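Local atomic coordinates of protease (Helicobacter pylori, PDB entry 5EUF), a protein that probably acts as a zinc-dependent M16-family peptidase and virulence factor, cleaving the cytoplasmic domain of human junctional adhesion molecule A and so weakening the gastric epithelial barrier. Residues 132-136 with 137-141. Numbering follows the deposited sequence.
Sequences EERRW and RTDNS. With ZN (zinc ion), chain G.
Arg134 and Asp139 form a salt bridge at the C-terminal end of helix 120-139, Arg134 NE lying 2.7 Å from Asp139 OD1. Asp139 OD1 also takes a weak hydrogen bond from Arg134 NH2 at 3.1 Å, so a single carboxylate oxygen receives two N-H groups. The planes of guanidinium and carboxylate stand almost perpendicular (87°), and NE reaches OD1 from above the carboxylate plane. A bend at chi2 of Arg134 (77°) directs the chain toward the C-terminal end of the helix, to this partner, while CB of Thr138 lies over one guanidinium face, toward its rim. The i-to-i+5 spacing of the pair suits the wider, pi-type turn at 137-139. On another side of the helix, Glu133 extends fully, with CG anti to the backbone N (chi1 -174°), and places OE2 2.1 Å from the zinc ion, which His53 also binds. The helix thus supplies the glutamate ligand nearly two turns before it ends. Beyond Asn140, Ser141 N-caps helix 142-154 through a weak bond from Gly144 N to its OG. That helix contributes Phe148, in cation-pi contact with Arg134, and helix 168-172 packs Met168 against Arg134, Arg135 and Asp139.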
# COMPACT_ATOMS: atom_id res chain seq x y z
N GLU B 132 9.79 19.33 -4.49
CA GLU B 132 9.39 20.06 -5.68
C GLU B 132 9.26 19.11 -6.86
O GLU B 132 8.31 19.20 -7.64
CB GLU B 132 10.40 21.17 -6.02
CG GLU B 132 10.63 22.19 -4.92
CD GLU B 132 9.36 22.88 -4.49
OE1 GLU B 132 8.73 23.55 -5.33
OE2 GLU B 132 8.99 22.75 -3.30
N GLU B 133 10.21 18.19 -6.97
CA GLU B 133 10.23 17.20 -8.05
C GLU B 133 8.97 16.34 -8.01
O GLU B 133 8.50 15.86 -9.04
CB GLU B 133 11.48 16.33 -7.96
CG GLU B 133 11.67 15.36 -9.13
CD GLU B 133 12.96 14.56 -9.03
OE1 GLU B 133 13.87 14.98 -8.28
OE2 GLU B 133 13.06 13.51 -9.70
N ARG B 134 8.43 16.15 -6.81
CA ARG B 134 7.20 15.38 -6.63
C ARG B 134 5.98 16.19 -7.08
O ARG B 134 5.15 15.69 -7.83
CB ARG B 134 7.05 14.94 -5.18
CG ARG B 134 5.64 14.49 -4.80
CD ARG B 134 5.31 13.09 -5.30
NE ARG B 134 3.86 12.87 -5.28
CZ ARG B 134 3.28 11.67 -5.38
NH1 ARG B 134 4.02 10.58 -5.49
NH2 ARG B 134 1.96 11.58 -5.36
N ARG B 135 5.88 17.43 -6.61
CA ARG B 135 4.69 18.22 -6.91
C ARG B 135 4.61 18.56 -8.40
O ARG B 135 3.53 18.53 -8.99
CB ARG B 135 4.66 19.51 -6.09
CG ARG B 135 3.27 20.13 -6.05
CD ARG B 135 3.27 21.58 -5.60
NE ARG B 135 1.94 22.17 -5.74
CZ ARG B 135 1.68 23.47 -5.64
NH1 ARG B 135 2.66 24.34 -5.41
NH2 ARG B 135 0.44 23.91 -5.79
N TRP B 136 5.75 18.89 -9.00
CA TRP B 136 5.78 19.31 -10.39
C TRP B 136 5.56 18.16 -11.37
O TRP B 136 4.74 18.27 -12.28
CB TRP B 136 7.11 20.00 -10.70
CG TRP B 136 7.16 21.44 -10.26
CD1 TRP B 136 6.32 22.06 -9.38
CD2 TRP B 136 8.09 22.44 -10.69
NE1 TRP B 136 6.68 23.37 -9.23
CE2 TRP B 136 7.76 23.63 -10.02
CE3 TRP B 136 9.18 22.44 -11.57
CZ2 TRP B 136 8.48 24.82 -10.21
CZ3 TRP B 136 9.89 23.61 -11.75
CH2 TRP B 136 9.53 24.79 -11.08
N ARG B 137 6.28 17.05 -11.18
CA ARG B 137 6.28 15.98 -12.17
C ARG B 137 5.40 14.79 -11.81
O ARG B 137 5.46 13.75 -12.46
CB ARG B 137 7.71 15.50 -12.41
CG ARG B 137 8.64 16.60 -12.92
CD ARG B 137 9.91 16.02 -13.52
NE ARG B 137 10.79 17.06 -14.04
CZ ARG B 137 11.85 16.83 -14.81
NH1 ARG B 137 12.16 15.59 -15.16
NH2 ARG B 137 12.59 17.85 -15.23
N THR B 138 4.57 14.93 -10.78
CA THR B 138 3.60 13.89 -10.44
C THR B 138 2.29 14.49 -9.95
O THR B 138 1.22 14.18 -10.49
CB THR B 138 4.13 12.92 -9.36
OG1 THR B 138 5.05 13.61 -8.51
CG2 THR B 138 4.84 11.74 -10.00
N ASP B 139 2.36 15.35 -8.94
CA ASP B 139 1.16 15.96 -8.38
C ASP B 139 0.53 16.93 -9.36
O ASP B 139 -0.69 17.14 -9.35
CB ASP B 139 1.48 16.68 -7.07
CG ASP B 139 1.73 15.73 -5.92
OD1 ASP B 139 1.93 14.52 -6.18
OD2 ASP B 139 1.72 16.18 -4.75
N ASN B 140 1.35 17.51 -10.23
CA ASN B 140 0.86 18.47 -11.21
C ASN B 140 1.39 18.17 -12.61
O ASN B 140 1.85 19.06 -13.32
CB ASN B 140 1.24 19.90 -10.80
CG ASN B 140 0.26 20.93 -11.30
OD1 ASN B 140 -0.77 21.18 -10.68
ND2 ASN B 140 0.58 21.54 -12.44
N SER B 141 1.33 16.89 -12.98
CA SER B 141 1.73 16.44 -14.31
C SER B 141 0.79 15.35 -14.81
O SER B 141 0.54 14.37 -14.10
CB SER B 141 3.16 15.91 -14.29
OG SER B 141 3.46 15.23 -15.50
ZN ZN G . 15.02 12.69 -9.91